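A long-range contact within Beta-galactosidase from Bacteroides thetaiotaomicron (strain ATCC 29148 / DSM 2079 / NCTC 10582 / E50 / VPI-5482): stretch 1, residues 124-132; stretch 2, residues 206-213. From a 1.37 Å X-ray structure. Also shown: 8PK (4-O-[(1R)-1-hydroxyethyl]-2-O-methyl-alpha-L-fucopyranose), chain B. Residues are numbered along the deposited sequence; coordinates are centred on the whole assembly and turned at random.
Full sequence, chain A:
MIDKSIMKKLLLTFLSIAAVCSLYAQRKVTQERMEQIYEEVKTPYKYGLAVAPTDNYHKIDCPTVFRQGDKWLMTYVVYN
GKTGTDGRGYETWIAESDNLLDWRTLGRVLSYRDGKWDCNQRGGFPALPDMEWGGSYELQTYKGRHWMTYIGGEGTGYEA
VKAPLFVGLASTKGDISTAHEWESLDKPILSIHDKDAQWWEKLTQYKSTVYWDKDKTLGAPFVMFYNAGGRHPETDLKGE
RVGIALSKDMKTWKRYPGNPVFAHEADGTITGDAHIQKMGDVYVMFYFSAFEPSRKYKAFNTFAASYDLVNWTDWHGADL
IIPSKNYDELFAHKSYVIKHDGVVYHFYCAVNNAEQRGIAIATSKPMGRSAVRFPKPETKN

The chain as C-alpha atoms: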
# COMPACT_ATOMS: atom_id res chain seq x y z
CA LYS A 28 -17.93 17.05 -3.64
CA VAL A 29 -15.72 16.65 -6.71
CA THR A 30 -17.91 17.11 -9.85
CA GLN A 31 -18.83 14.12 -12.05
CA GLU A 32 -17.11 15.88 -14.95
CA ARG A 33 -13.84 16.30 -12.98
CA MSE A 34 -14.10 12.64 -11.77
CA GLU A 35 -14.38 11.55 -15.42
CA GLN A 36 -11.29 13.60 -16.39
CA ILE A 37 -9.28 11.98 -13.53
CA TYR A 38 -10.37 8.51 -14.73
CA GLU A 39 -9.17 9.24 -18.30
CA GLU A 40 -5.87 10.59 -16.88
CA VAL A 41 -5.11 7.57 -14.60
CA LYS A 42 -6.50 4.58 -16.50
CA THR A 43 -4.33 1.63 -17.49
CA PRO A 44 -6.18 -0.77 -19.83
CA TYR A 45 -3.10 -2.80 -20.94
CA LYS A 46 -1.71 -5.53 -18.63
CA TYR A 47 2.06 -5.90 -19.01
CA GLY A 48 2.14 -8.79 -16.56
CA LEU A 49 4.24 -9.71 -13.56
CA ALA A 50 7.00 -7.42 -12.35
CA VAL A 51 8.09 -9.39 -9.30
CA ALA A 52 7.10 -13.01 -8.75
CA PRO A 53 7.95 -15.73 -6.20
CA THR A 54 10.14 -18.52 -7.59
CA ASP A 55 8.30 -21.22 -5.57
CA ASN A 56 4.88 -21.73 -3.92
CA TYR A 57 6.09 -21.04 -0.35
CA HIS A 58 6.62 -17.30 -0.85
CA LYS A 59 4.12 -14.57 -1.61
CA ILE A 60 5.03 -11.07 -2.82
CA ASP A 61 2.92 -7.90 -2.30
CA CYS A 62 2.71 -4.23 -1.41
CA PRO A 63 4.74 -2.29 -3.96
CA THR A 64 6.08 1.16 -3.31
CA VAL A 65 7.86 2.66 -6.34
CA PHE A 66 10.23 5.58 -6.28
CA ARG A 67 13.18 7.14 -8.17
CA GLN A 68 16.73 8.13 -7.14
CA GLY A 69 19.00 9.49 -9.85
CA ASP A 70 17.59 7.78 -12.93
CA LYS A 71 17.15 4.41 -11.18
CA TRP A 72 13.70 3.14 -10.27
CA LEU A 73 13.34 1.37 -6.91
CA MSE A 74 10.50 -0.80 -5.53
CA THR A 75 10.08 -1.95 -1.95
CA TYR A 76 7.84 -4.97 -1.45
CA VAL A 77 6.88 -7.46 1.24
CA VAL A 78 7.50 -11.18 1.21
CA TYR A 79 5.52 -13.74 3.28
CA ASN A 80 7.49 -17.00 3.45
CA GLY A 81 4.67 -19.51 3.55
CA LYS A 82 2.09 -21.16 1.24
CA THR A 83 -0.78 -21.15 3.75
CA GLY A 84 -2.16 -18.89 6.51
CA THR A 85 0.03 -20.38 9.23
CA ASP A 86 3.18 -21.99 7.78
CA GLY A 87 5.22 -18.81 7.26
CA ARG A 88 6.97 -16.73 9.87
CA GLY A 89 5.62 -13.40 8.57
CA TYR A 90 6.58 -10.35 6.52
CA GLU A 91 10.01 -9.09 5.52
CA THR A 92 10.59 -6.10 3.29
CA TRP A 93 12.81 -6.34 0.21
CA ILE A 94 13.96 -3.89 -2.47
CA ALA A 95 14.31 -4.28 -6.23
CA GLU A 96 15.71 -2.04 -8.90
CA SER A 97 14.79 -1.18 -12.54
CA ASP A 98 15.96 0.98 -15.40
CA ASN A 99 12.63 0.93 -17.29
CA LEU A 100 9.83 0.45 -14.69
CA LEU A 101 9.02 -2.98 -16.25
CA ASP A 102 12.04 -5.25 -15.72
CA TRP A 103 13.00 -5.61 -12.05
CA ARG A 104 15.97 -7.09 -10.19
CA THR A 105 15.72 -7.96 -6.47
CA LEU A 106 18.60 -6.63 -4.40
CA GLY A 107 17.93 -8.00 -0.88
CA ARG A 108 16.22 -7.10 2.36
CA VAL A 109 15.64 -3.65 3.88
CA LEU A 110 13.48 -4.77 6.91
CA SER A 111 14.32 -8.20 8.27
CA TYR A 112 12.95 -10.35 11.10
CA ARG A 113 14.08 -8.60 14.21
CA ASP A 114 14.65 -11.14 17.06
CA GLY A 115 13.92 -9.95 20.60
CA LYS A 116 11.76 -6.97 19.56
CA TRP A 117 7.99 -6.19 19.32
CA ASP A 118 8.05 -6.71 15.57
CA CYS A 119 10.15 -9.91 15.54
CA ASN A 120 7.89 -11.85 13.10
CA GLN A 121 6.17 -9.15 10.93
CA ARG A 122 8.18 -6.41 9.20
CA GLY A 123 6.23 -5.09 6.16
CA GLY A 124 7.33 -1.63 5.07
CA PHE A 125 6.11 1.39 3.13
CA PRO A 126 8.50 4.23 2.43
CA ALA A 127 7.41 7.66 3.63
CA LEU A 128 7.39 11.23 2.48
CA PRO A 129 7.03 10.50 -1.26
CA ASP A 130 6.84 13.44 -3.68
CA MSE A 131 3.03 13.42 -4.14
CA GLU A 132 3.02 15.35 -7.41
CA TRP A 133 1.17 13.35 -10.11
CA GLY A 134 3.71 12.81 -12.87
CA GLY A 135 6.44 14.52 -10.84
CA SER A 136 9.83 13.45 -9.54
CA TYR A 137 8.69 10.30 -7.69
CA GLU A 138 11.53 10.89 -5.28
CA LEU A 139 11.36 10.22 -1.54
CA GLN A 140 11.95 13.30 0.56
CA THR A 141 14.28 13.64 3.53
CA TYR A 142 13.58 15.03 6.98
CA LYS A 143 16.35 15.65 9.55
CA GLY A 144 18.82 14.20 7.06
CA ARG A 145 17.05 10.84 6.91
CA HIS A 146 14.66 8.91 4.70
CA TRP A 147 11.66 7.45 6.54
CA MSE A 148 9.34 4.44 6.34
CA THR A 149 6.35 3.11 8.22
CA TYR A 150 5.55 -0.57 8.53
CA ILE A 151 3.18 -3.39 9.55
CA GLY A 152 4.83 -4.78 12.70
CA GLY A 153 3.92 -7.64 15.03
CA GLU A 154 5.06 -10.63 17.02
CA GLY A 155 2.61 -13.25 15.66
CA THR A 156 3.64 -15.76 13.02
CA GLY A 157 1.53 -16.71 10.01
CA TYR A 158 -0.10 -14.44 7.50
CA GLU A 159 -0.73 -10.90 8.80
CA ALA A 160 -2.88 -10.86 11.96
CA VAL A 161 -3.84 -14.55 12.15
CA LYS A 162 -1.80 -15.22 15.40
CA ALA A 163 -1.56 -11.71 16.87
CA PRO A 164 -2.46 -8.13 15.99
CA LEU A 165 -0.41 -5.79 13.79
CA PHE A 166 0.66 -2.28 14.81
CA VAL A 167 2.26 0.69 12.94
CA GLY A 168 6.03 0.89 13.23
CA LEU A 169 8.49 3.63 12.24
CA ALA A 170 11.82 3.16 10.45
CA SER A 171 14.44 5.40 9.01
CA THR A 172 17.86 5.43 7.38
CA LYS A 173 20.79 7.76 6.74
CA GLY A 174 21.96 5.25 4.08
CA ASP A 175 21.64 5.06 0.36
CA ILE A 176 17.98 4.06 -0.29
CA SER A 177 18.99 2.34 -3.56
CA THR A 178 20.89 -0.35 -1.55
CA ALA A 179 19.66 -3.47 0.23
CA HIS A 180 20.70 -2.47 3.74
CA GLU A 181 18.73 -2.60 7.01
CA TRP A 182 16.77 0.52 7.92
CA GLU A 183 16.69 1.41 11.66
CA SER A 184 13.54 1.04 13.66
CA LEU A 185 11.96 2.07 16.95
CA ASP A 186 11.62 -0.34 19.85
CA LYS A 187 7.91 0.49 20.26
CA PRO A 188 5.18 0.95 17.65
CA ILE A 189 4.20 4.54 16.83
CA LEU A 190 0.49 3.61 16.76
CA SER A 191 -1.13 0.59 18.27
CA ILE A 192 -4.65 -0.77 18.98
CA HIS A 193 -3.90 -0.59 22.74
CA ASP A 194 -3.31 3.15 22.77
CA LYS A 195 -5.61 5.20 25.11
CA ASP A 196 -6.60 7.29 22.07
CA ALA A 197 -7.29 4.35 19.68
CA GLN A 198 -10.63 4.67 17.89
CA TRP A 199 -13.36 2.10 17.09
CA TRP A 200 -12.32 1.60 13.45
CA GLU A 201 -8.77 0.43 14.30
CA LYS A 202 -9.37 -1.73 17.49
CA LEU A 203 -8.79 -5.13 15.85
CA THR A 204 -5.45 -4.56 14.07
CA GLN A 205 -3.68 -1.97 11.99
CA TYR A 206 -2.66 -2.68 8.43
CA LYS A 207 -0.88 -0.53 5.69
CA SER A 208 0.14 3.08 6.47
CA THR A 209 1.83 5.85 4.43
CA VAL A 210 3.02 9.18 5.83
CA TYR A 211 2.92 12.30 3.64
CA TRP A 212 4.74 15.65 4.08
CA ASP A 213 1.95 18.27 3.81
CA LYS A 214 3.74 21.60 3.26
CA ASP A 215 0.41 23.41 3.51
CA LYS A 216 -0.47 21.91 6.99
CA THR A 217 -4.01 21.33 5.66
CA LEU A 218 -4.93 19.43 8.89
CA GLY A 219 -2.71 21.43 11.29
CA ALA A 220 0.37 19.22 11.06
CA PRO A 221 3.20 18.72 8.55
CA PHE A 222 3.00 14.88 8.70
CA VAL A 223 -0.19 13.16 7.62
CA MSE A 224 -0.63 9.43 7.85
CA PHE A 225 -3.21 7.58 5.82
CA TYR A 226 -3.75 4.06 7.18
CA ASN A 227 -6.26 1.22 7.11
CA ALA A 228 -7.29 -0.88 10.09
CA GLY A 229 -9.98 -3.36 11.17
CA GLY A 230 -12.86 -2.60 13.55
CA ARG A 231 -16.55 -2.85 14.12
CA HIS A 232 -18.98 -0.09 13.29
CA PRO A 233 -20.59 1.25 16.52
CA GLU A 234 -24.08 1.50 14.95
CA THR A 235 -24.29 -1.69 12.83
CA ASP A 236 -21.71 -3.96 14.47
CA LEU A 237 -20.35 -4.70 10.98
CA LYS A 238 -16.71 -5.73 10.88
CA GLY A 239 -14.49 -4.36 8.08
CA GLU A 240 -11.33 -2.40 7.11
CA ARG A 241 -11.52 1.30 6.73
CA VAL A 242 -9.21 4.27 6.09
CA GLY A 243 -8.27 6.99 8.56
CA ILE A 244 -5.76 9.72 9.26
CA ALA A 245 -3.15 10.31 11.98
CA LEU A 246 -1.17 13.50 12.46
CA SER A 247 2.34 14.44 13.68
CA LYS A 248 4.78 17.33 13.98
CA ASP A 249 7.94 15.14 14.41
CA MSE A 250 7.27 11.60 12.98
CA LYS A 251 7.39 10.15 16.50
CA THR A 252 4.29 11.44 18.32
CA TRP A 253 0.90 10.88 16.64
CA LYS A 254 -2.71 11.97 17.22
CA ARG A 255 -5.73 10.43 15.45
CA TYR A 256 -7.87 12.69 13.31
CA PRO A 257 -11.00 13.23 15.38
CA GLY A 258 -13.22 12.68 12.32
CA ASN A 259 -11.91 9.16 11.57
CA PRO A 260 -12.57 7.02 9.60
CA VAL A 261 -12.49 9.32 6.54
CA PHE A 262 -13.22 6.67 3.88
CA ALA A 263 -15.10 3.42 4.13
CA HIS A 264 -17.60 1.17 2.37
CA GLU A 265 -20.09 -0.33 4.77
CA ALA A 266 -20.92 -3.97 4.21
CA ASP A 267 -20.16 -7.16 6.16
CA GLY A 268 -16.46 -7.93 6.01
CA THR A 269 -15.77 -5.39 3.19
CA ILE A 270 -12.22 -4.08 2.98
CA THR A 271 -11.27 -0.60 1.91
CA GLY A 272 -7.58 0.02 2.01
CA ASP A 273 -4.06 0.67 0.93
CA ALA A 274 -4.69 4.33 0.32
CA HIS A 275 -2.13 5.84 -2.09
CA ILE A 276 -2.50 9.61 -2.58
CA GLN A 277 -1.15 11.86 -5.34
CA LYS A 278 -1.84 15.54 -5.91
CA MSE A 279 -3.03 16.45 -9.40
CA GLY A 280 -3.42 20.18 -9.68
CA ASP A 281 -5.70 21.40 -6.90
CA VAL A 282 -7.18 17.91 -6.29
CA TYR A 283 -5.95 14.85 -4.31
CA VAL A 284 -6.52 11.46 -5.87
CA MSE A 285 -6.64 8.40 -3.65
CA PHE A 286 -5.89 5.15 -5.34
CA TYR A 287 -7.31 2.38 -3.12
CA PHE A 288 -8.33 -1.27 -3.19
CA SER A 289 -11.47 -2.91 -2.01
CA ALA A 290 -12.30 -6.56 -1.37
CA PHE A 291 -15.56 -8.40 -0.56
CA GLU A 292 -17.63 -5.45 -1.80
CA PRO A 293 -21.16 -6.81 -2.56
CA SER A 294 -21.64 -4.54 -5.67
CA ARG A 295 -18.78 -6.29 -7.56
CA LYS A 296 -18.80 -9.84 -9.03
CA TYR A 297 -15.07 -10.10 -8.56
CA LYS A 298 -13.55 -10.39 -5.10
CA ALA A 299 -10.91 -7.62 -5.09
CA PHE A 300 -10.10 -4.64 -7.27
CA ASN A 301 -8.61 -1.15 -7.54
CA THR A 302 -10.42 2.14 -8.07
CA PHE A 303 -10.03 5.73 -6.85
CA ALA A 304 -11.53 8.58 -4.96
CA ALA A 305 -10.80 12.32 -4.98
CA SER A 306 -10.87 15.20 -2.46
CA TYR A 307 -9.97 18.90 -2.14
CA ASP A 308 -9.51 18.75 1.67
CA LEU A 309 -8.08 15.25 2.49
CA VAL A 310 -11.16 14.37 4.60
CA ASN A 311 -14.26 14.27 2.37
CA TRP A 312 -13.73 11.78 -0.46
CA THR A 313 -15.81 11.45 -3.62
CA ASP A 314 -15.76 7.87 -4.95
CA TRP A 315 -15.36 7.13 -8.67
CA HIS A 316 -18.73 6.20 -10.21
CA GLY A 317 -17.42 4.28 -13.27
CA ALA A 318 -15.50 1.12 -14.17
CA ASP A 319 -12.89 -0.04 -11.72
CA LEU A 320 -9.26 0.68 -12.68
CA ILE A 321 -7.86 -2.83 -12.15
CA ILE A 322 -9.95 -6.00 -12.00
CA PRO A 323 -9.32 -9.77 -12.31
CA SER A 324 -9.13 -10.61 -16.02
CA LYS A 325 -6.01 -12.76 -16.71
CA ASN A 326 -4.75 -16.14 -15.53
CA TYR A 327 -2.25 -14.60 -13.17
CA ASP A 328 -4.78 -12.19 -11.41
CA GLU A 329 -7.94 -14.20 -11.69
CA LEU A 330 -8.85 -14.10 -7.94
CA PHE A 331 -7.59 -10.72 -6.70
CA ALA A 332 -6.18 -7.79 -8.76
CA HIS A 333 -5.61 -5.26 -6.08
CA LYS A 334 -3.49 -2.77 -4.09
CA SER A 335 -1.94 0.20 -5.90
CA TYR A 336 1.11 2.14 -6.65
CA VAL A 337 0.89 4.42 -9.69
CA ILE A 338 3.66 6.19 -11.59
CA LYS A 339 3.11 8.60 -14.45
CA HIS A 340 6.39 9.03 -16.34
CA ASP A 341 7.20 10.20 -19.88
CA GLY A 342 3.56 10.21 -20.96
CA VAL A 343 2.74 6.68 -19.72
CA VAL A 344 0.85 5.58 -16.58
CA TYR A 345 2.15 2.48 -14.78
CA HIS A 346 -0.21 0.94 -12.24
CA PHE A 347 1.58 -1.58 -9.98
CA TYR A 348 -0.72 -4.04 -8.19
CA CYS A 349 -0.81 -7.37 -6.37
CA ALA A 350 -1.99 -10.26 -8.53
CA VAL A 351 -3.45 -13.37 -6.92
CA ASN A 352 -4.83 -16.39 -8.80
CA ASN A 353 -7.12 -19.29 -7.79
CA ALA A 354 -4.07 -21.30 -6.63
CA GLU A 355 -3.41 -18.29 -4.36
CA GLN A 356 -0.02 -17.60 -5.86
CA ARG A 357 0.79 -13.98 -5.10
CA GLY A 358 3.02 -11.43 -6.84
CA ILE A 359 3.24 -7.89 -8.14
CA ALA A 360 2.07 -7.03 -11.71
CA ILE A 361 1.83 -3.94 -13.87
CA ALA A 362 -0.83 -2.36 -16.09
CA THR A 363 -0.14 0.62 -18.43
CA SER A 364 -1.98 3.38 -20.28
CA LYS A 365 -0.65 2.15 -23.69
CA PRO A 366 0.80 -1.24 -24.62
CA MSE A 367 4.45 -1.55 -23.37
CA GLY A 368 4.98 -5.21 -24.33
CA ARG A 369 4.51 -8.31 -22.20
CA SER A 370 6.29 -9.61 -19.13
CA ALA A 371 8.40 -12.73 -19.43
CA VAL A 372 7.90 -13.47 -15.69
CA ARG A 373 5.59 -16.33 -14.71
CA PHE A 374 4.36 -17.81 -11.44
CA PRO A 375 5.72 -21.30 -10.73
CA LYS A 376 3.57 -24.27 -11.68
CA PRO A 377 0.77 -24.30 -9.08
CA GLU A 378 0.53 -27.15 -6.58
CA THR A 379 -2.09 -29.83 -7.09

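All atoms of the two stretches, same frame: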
# COMPACT_ATOMS: atom_id res chain seq x y z
N GLY A 124 7.09 -3.06 5.13
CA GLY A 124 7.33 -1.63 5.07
C GLY A 124 6.89 -0.84 3.86
O GLY A 124 6.78 -1.39 2.73
N PHE A 125 6.71 0.47 4.07
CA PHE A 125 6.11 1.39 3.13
C PHE A 125 6.87 2.72 3.24
O PHE A 125 6.70 3.52 4.14
CB PHE A 125 4.64 1.62 3.39
CG PHE A 125 3.87 0.36 3.64
CD1 PHE A 125 3.52 -0.50 2.62
CD2 PHE A 125 3.52 0.03 4.93
CE1 PHE A 125 2.82 -1.67 2.89
CE2 PHE A 125 2.83 -1.13 5.22
CZ PHE A 125 2.49 -1.99 4.20
N PRO A 126 7.80 2.97 2.32
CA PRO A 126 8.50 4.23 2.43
C PRO A 126 7.59 5.45 2.59
O PRO A 126 6.42 5.45 2.14
CB PRO A 126 9.27 4.29 1.11
CG PRO A 126 9.60 2.87 0.87
CD PRO A 126 8.41 2.08 1.33
N ALA A 127 8.14 6.46 3.26
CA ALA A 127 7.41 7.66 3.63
C ALA A 127 7.93 8.89 2.95
O ALA A 127 9.02 8.91 2.35
CB ALA A 127 7.50 7.85 5.14
N LEU A 128 7.12 9.93 3.00
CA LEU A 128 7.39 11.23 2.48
C LEU A 128 7.68 11.20 0.96
O LEU A 128 8.62 11.86 0.48
CB LEU A 128 8.56 11.87 3.23
CG LEU A 128 8.57 11.76 4.77
CD1 LEU A 128 9.70 12.60 5.32
CD2 LEU A 128 7.24 12.15 5.40
N PRO A 129 6.84 10.48 0.20
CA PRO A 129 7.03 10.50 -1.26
C PRO A 129 6.67 11.90 -1.81
O PRO A 129 5.77 12.54 -1.26
CB PRO A 129 6.01 9.48 -1.76
CG PRO A 129 4.90 9.58 -0.73
CD PRO A 129 5.60 9.75 0.59
N ASP A 130 7.32 12.32 -2.89
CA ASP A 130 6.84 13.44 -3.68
C ASP A 130 5.46 13.00 -4.20
O ASP A 130 5.33 11.98 -4.88
CB ASP A 130 7.80 13.70 -4.84
CG ASP A 130 7.47 14.95 -5.63
OD1 ASP A 130 6.34 15.47 -5.63
OD2 ASP A 130 8.38 15.44 -6.30
N MSE A 131 4.43 13.75 -3.81
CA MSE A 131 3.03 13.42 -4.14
C MSE A 131 2.59 13.94 -5.48
O MSE A 131 1.50 13.60 -5.94
CB MSE A 131 2.10 14.06 -3.12
CG MSE A 131 2.27 13.39 -1.78
SE MSE A 131 1.20 14.39 -0.50
CE MSE A 131 -0.57 13.69 -1.00
N GLU A 132 3.40 14.78 -6.11
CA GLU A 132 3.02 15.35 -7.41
C GLU A 132 2.77 14.27 -8.48
O GLU A 132 3.70 13.52 -8.86
CB GLU A 132 4.05 16.36 -7.89
CG GLU A 132 3.69 16.92 -9.27
CD GLU A 132 4.35 18.24 -9.62
OE1 GLU A 132 5.56 18.40 -9.33
OE2 GLU A 132 3.64 19.10 -10.20
N TYR A 206 -3.23 -2.09 9.64
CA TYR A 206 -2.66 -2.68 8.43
C TYR A 206 -1.72 -1.63 7.73
O TYR A 206 -0.89 -1.01 8.42
CB TYR A 206 -3.73 -3.22 7.53
CG TYR A 206 -4.51 -4.39 8.06
CD1 TYR A 206 -3.97 -5.66 8.06
CD2 TYR A 206 -5.81 -4.23 8.55
CE1 TYR A 206 -4.67 -6.76 8.48
CE2 TYR A 206 -6.51 -5.33 9.01
CZ TYR A 206 -5.95 -6.58 8.99
OH TYR A 206 -6.69 -7.66 9.42
N LYS A 207 -1.83 -1.44 6.41
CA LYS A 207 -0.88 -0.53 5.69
C LYS A 207 -1.03 0.91 6.18
O LYS A 207 -2.15 1.27 6.62
CB LYS A 207 -1.07 -0.60 4.15
CG LYS A 207 -0.37 0.51 3.40
CD LYS A 207 -0.13 0.27 1.90
CE LYS A 207 0.57 1.45 1.26
NZ LYS A 207 0.89 1.17 -0.18
N SER A 208 0.07 1.65 6.22
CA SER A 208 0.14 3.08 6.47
C SER A 208 1.06 3.75 5.46
O SER A 208 1.94 3.10 4.90
CB SER A 208 0.73 3.35 7.87
OG SER A 208 2.06 2.81 7.93
N THR A 209 0.87 5.04 5.23
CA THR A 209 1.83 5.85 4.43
C THR A 209 1.78 7.24 5.00
O THR A 209 0.67 7.75 5.29
CB THR A 209 1.50 5.87 2.92
OG1 THR A 209 1.75 4.58 2.38
CG2 THR A 209 2.34 6.87 2.20
N VAL A 210 2.93 7.82 5.30
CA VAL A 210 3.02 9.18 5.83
C VAL A 210 3.43 10.14 4.73
O VAL A 210 4.42 9.91 4.01
CB VAL A 210 4.02 9.24 7.01
CG1 VAL A 210 4.24 10.68 7.49
CG2 VAL A 210 3.56 8.32 8.12
N TYR A 211 2.68 11.23 4.61
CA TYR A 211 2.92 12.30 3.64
C TYR A 211 3.45 13.56 4.32
O TYR A 211 3.06 13.83 5.45
CB TYR A 211 1.60 12.59 2.89
CG TYR A 211 1.09 11.39 2.12
CD1 TYR A 211 1.71 11.02 0.90
CD2 TYR A 211 0.04 10.61 2.57
CE1 TYR A 211 1.29 9.91 0.20
CE2 TYR A 211 -0.38 9.48 1.88
CZ TYR A 211 0.24 9.14 0.68
OH TYR A 211 -0.21 8.02 0.02
N TRP A 212 4.33 14.31 3.65
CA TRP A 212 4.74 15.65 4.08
C TRP A 212 3.75 16.64 3.46
O TRP A 212 3.70 16.78 2.26
CB TRP A 212 6.18 16.00 3.66
CG TRP A 212 6.53 17.43 3.97
CD1 TRP A 212 6.42 18.05 5.18
CD2 TRP A 212 7.04 18.41 3.06
NE1 TRP A 212 6.83 19.36 5.08
CE2 TRP A 212 7.21 19.61 3.79
CE3 TRP A 212 7.36 18.40 1.69
CZ2 TRP A 212 7.70 20.79 3.20
CZ3 TRP A 212 7.84 19.58 1.10
CH2 TRP A 212 8.00 20.75 1.86
N ASP A 213 2.90 17.27 4.27
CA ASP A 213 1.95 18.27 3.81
C ASP A 213 2.53 19.65 4.11
O ASP A 213 2.43 20.13 5.22
CB ASP A 213 0.59 18.08 4.50
CG ASP A 213 -0.46 19.09 4.04
OD1 ASP A 213 -0.19 19.88 3.09
OD2 ASP A 213 -1.54 19.12 4.64
O9 8PK B . -8.15 -11.04 14.68
C8 8PK B . -7.84 -9.91 13.87
C10 8PK B . -6.51 -9.31 14.29
O4 8PK B . -7.82 -10.30 12.49
C4 8PK B . -9.03 -10.94 12.06
C5 8PK B . -8.70 -11.90 10.94
C6 8PK B . -7.65 -12.93 11.37
O5 8PK B . -8.23 -11.17 9.79
C3 8PK B . -10.07 -9.92 11.61
O3 8PK B . -10.41 -8.98 12.64
C2 8PK B . -9.51 -9.16 10.43
O2 8PK B . -10.52 -8.23 9.99
C7 8PK B . -10.20 -6.86 10.25
C1 8PK B . -9.11 -10.13 9.32
O HOH W 1 4.99 5.66 5.15
O HOH W 2 4.37 4.26 1.04
O HOH W 3 4.93 13.43 1.03

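The most unusual feature of this contact is how few direct backbone bonds it has. Two segments run side by side, yet one hydrogen bond joins them directly, and three waters make further bridges. The direct bond runs from L128 N to V210 O, at 2.9 Å and nearly straight, with an angle of 166° at the hydrogen.

The strand of stretch 1 includes residues 124-126, and that of stretch 2 residues 206-212. Both begin earlier in the chain. They point the same way, with 18° between their directions, and their axes come no closer than 6.9 Å. That spacing is wider than between paired neighbours in a sheet, and it leaves room for water. Further along, the chains draw together: the CA atoms of L128 and Y211 are 4.7 Å apart.

Water 1 donates to F125 O at 2.9 Å and accepts from V210 N at 3.0 Å. It stands in for a direct link between these two backbone groups. Water 2 donates to P126 O at 2.6 Å and lies 3.0 Å from T209 OG1, with which it also hydrogen-bonds. This bridge therefore ends on a side chain. Water 3 donates to P129 O at 2.6 Å and accepts from W212 N at 2.8 Å. V210 thus uses both backbone polar groups in the contact: its N through water 1, its O directly to L128. P126 and P129 have no backbone N-H, but their carbonyl oxygens accept from waters 2 and 3.

The side chain of F125 points toward stretch 2 and is buried. The extended aliphatic chain of K207 crosses one face of its ring. K207 CG sits 3.8 Å from the centroid of the F125 ring, only 9° off the normal, which makes a CH-pi contact. Methylene hydrogens next to the aromatic face account for the attraction. F125 CB also packs 3.4 Å from S208 O.

Around the direct hydrogen bond the side chains that meet are apolar. A127 CB lies 4.2 Å from V210 CB. L128 has positive phi and psi (59/46), and its CB points sideways, but the end of its side chain comes nearer to stretch 2. There L128 CD2 is 3.9 Å from V210 CG1 and 4.4 Å from W212 CB.

Y211 receives two residues of the loop. P129 CG approaches Y211 CE1 to 3.7 Å, from an oblique position. M131 is a selenomethionine, and its CG lies 3.6 Å from Y211 CD1. Its CE methyl lies over one face of the ring. The selenium atom, M131 SE, is 4.6 Å from the Y211 ring centroid and 50° off the normal, an oblique chalcogen-aromatic contact. The tyrosine hydroxyl is hydrogen-bonded elsewhere in the structure.

D130 points away and braces its own loop: E132 N donates to D130 OD1 at 3.1 Å. At the other end, Y206 turns from stretch 1 to the bound 8PK, with Y206 OH 3.3 Å from 8PK C2.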